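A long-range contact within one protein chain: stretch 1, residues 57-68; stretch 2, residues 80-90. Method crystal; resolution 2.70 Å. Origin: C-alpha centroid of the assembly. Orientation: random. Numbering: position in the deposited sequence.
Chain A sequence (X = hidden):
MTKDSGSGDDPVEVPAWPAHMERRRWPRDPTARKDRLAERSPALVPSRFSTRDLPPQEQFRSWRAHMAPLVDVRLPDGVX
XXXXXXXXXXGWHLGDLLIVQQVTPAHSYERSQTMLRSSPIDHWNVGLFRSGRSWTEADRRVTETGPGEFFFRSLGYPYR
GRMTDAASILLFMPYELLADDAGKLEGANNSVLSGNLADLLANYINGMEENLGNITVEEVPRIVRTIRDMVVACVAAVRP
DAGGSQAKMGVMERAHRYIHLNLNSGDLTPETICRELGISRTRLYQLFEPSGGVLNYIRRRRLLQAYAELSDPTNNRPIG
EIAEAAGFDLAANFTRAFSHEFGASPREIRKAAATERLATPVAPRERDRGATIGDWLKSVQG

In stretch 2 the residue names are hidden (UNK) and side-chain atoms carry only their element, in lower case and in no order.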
# COMPACT_ATOMS: atom_id res chain seq x y z
N GLN A 57 -24.99 13.10 2.90
CA GLN A 57 -24.95 14.19 1.89
C GLN A 57 -23.65 15.03 1.80
O GLN A 57 -23.28 15.46 0.69
CB GLN A 57 -26.13 15.12 2.07
CG GLN A 57 -26.27 16.14 0.93
CD GLN A 57 -26.05 15.53 -0.45
OE1 GLN A 57 -25.12 15.91 -1.17
NE2 GLN A 57 -26.88 14.57 -0.81
N GLU A 58 -22.99 15.29 2.95
CA GLU A 58 -21.61 15.85 2.95
C GLU A 58 -20.58 14.73 3.07
O GLU A 58 -20.04 14.42 4.12
CB GLU A 58 -21.44 16.97 3.97
CG GLU A 58 -21.65 18.36 3.36
CD GLU A 58 -23.00 18.55 2.64
OE1 GLU A 58 -23.13 18.14 1.46
OE2 GLU A 58 -23.94 19.14 3.23
N GLN A 59 -20.31 14.17 1.89
CA GLN A 59 -19.75 12.85 1.68
C GLN A 59 -18.22 12.88 1.56
O GLN A 59 -17.54 11.89 1.87
CB GLN A 59 -20.37 12.30 0.38
CG GLN A 59 -21.90 12.30 0.40
CD GLN A 59 -22.58 12.07 -0.94
OE1 GLN A 59 -22.02 12.26 -1.99
NE2 GLN A 59 -23.82 11.66 -0.87
N PHE A 60 -17.70 14.01 1.08
CA PHE A 60 -16.27 14.19 0.94
C PHE A 60 -15.61 14.16 2.30
O PHE A 60 -14.63 13.45 2.50
CB PHE A 60 -15.94 15.52 0.28
CG PHE A 60 -14.48 15.81 0.28
CD1 PHE A 60 -13.63 15.04 -0.50
CD2 PHE A 60 -13.94 16.78 1.11
CE1 PHE A 60 -12.28 15.27 -0.50
CE2 PHE A 60 -12.58 17.01 1.11
CZ PHE A 60 -11.76 16.25 0.31
N ARG A 61 -16.15 14.94 3.23
CA ARG A 61 -15.67 14.94 4.61
C ARG A 61 -15.60 13.50 5.18
O ARG A 61 -14.59 13.14 5.78
CB ARG A 61 -16.49 15.89 5.49
CG ARG A 61 -16.29 17.37 5.14
CD ARG A 61 -16.63 18.31 6.29
NE ARG A 61 -18.02 18.20 6.72
CZ ARG A 61 -19.06 18.93 6.27
NH1 ARG A 61 -18.91 19.87 5.33
NH2 ARG A 61 -20.27 18.71 6.76
N SER A 62 -16.63 12.68 4.97
CA SER A 62 -16.59 11.27 5.38
C SER A 62 -15.48 10.51 4.66
O SER A 62 -14.64 9.86 5.28
CB SER A 62 -17.92 10.58 5.13
OG SER A 62 -17.78 9.18 5.31
N TRP A 63 -15.48 10.60 3.34
CA TRP A 63 -14.43 9.98 2.55
C TRP A 63 -13.02 10.32 3.03
O TRP A 63 -12.14 9.45 3.08
CB TRP A 63 -14.59 10.38 1.08
CG TRP A 63 -13.55 9.82 0.22
CD1 TRP A 63 -12.46 10.47 -0.25
CD2 TRP A 63 -13.46 8.49 -0.25
NE1 TRP A 63 -11.70 9.62 -1.01
CE2 TRP A 63 -12.30 8.40 -1.02
CE3 TRP A 63 -14.27 7.36 -0.10
CZ2 TRP A 63 -11.91 7.23 -1.64
CZ3 TRP A 63 -13.89 6.18 -0.73
CH2 TRP A 63 -12.72 6.13 -1.48
N ARG A 64 -12.79 11.58 3.36
CA ARG A 64 -11.48 12.02 3.82
C ARG A 64 -11.09 11.39 5.16
O ARG A 64 -9.91 11.08 5.40
CB ARG A 64 -11.44 13.54 3.94
CG ARG A 64 -10.05 14.06 4.21
CD ARG A 64 -9.97 15.53 3.91
NE ARG A 64 -10.86 16.28 4.77
CZ ARG A 64 -11.08 17.58 4.66
NH1 ARG A 64 -10.44 18.29 3.73
NH2 ARG A 64 -11.94 18.17 5.49
N ALA A 65 -12.08 11.23 6.03
CA ALA A 65 -11.89 10.58 7.31
C ALA A 65 -11.45 9.14 7.11
O ALA A 65 -10.48 8.72 7.71
CB ALA A 65 -13.16 10.64 8.15
N HIS A 66 -12.16 8.41 6.24
CA HIS A 66 -11.85 7.00 5.98
C HIS A 66 -10.47 6.79 5.37
O HIS A 66 -9.84 5.77 5.61
CB HIS A 66 -12.92 6.35 5.08
CG HIS A 66 -14.28 6.26 5.69
ND1 HIS A 66 -14.49 6.10 7.04
CD2 HIS A 66 -15.52 6.31 5.13
CE1 HIS A 66 -15.79 6.06 7.29
NE2 HIS A 66 -16.43 6.18 6.14
N MET A 67 -10.00 7.75 4.59
CA MET A 67 -8.75 7.64 3.86
C MET A 67 -7.57 8.31 4.54
O MET A 67 -6.46 8.13 4.08
CB MET A 67 -8.93 8.20 2.45
CG MET A 67 -9.97 7.47 1.61
SD MET A 67 -9.55 5.77 1.22
CE MET A 67 -8.02 6.08 0.38
N ALA A 68 -7.80 9.06 5.62
CA ALA A 68 -6.76 9.86 6.35
C ALA A 68 -5.45 9.16 6.72
O ALA A 68 -4.38 9.75 6.53
CB ALA A 68 -7.36 10.51 7.59
N UNK A 80 -17.40 22.53 -5.06
CA UNK A 80 -17.98 22.79 -3.75
C UNK A 80 -18.30 21.45 -3.07
O UNK A 80 -18.51 20.45 -3.76
o UNK A 80 -19.70 24.17 -2.71
c UNK A 80 -19.25 23.62 -3.93
N UNK A 81 -18.30 21.43 -1.74
CA UNK A 81 -18.69 20.22 -0.99
C UNK A 81 -20.20 19.97 -1.06
O UNK A 81 -20.64 18.86 -0.78
o UNK A 81 -17.14 19.92 3.03
o UNK A 81 -15.12 20.53 2.43
c UNK A 81 -16.31 20.24 2.15
c UNK A 81 -18.24 20.30 0.47
c UNK A 81 -16.74 20.27 0.67
N UNK A 82 -20.96 21.02 -1.38
CA UNK A 82 -22.40 20.94 -1.73
C UNK A 82 -22.68 19.87 -2.80
O UNK A 82 -23.57 19.05 -2.64
c UNK A 82 -24.40 22.46 -2.34
c UNK A 82 -22.88 22.30 -2.27
c UNK A 82 -24.91 23.20 -3.59
o UNK A 82 -24.12 23.83 -4.33
o UNK A 82 -26.13 23.13 -3.84
N UNK A 83 -21.88 19.89 -3.86
CA UNK A 83 -22.03 18.98 -5.00
C UNK A 83 -22.16 17.50 -4.60
O UNK A 83 -22.81 16.73 -5.28
o UNK A 83 -19.62 20.98 -6.95
c UNK A 83 -20.75 20.56 -6.61
o UNK A 83 -21.79 21.25 -6.75
c UNK A 83 -20.85 19.14 -6.00
N UNK A 84 -21.52 17.10 -3.51
CA UNK A 84 -21.46 15.70 -3.12
C UNK A 84 -20.16 15.09 -3.59
O UNK A 84 -19.36 15.72 -4.28
N UNK A 85 -19.95 13.84 -3.20
CA UNK A 85 -18.71 13.15 -3.49
C UNK A 85 -18.94 11.63 -3.43
O UNK A 85 -18.53 10.97 -2.47
c UNK A 85 -13.65 12.46 -3.62
c UNK A 85 -14.21 13.65 -4.09
c UNK A 85 -16.25 13.20 -2.89
c UNK A 85 -17.64 13.60 -2.50
c UNK A 85 -15.50 14.01 -3.72
c UNK A 85 -14.38 11.65 -2.77
c UNK A 85 -15.68 12.02 -2.40
N UNK A 86 -19.59 11.07 -4.47
CA UNK A 86 -19.96 9.66 -4.47
C UNK A 86 -18.75 8.73 -4.64
O UNK A 86 -18.15 8.70 -5.71
c UNK A 86 -19.79 11.69 -5.79
c UNK A 86 -20.40 10.60 -6.62
c UNK A 86 -20.89 9.55 -5.68
N UNK A 87 -18.43 7.98 -3.58
CA UNK A 87 -17.24 7.14 -3.56
C UNK A 87 -17.51 5.81 -2.87
O UNK A 87 -18.41 5.69 -2.04
c UNK A 87 -16.08 7.87 -2.89
N UNK A 88 -16.73 4.80 -3.26
CA UNK A 88 -16.88 3.44 -2.80
C UNK A 88 -15.51 2.80 -2.66
O UNK A 88 -14.68 2.91 -3.56
c UNK A 88 -19.61 1.05 -4.18
c UNK A 88 -19.06 2.21 -3.36
c UNK A 88 -17.68 2.62 -3.81
o UNK A 88 -20.29 0.18 -3.60
o UNK A 88 -19.33 1.01 -5.41
N UNK A 89 -15.30 2.16 -1.51
CA UNK A 89 -14.18 1.26 -1.28
C UNK A 89 -14.77 -0.08 -0.94
O UNK A 89 -15.77 -0.16 -0.23
c UNK A 89 -12.05 2.58 -0.29
c UNK A 89 -10.92 2.03 0.58
c UNK A 89 -11.59 2.70 -1.74
c UNK A 89 -13.33 1.74 -0.10
N UNK A 90 -14.16 -1.13 -1.47
CA UNK A 90 -14.60 -2.48 -1.19
C UNK A 90 -13.36 -3.32 -0.94
O UNK A 90 -12.51 -3.42 -1.81
c UNK A 90 -16.31 -4.17 -1.92
c UNK A 90 -15.45 -3.01 -2.35
o UNK A 90 -16.29 -1.96 -2.86
O HOH W 1 -19.10 16.71 -0.31

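Position 80 carries one carbon and then one oxygen, out of reach of the helical stretch; this is Ser-80. At position 81 three carbons run in line and the third bears two oxygens, the pattern of a glutamate. One of these oxygens lies 2.9 Å from Arg-61 NH1, near the guanidinium plane, so that charge and hydrogen bond combine in a salt bridge. The residue is Glu-81, and the atom is its OE1. Its backbone O receives a hydrogen bond from a water at 2.7 Å, and Phe-60 N donates weakly to the same water at 3.3 Å.

Position 82 has the same three carbons and two terminal oxygens, but its CA-to-CB bond points away from stretch 1: Glu-82. Position 83, with two carbons, the second carrying two oxygens, also points away and is Asp-83; its OD2 accepts a weak hydrogen bond from Ser-80 N at 3.3 Å.

Position 84 has no side-chain atoms and is Gly-84. With phi/psi of 97/175, a CB would be jammed against the preceding carbonyl O, and it would also lie 3.2 Å from Gln-59 OE1.

At position 85 one carbon leads to a ring of six carbons without oxygen, which identifies Phe-85. Its backbone N donates a nearly straight hydrogen bond to Gln-59 OE1 (2.9 Å, 170°). The edge of the Phe-60 ring is directed at the face of the Phe-85 ring, with planes at 73°, while Phe-85 CE2 approaches Trp-63 CD1 to 3.4 Å.

Three carbons at position 86 close onto the backbone N, as in proline; Pro-86 points away. Position 87 has a single carbon, 3.4 Å from Trp-63 CE3 and over the indole face. It is Ala-87, whose small CB makes a CH-pi contact with the six-membered ring.

Position 88 again shows three carbons ending in two oxygens and directs its CB away: Glu-88. Position 89 has four carbons, forked at the second, hence Leu-89; its CD2 meets the indole edge 3.6 Å from Trp-63 CH2, and its CD1 lies 4.0 Å from Met-67 SD. At position 90 one carbon bears an oxygen and a carbon, giving Thr-90, out of reach.

The contact buries 663 Å² in total. Its apolar part follows the helix from Phe-60 through Trp-63 to Met-67, against Phe-85, Ala-87 and Leu-89, alternate residues that all point toward it. Trp-63 touches all three. The Gln-59 hydrogen bond fixes the backbone at Phe-85, and the Arg-61 salt bridge adds a polar tie at Glu-81.

Stretch 2 80-90: SEEDGFPAELT
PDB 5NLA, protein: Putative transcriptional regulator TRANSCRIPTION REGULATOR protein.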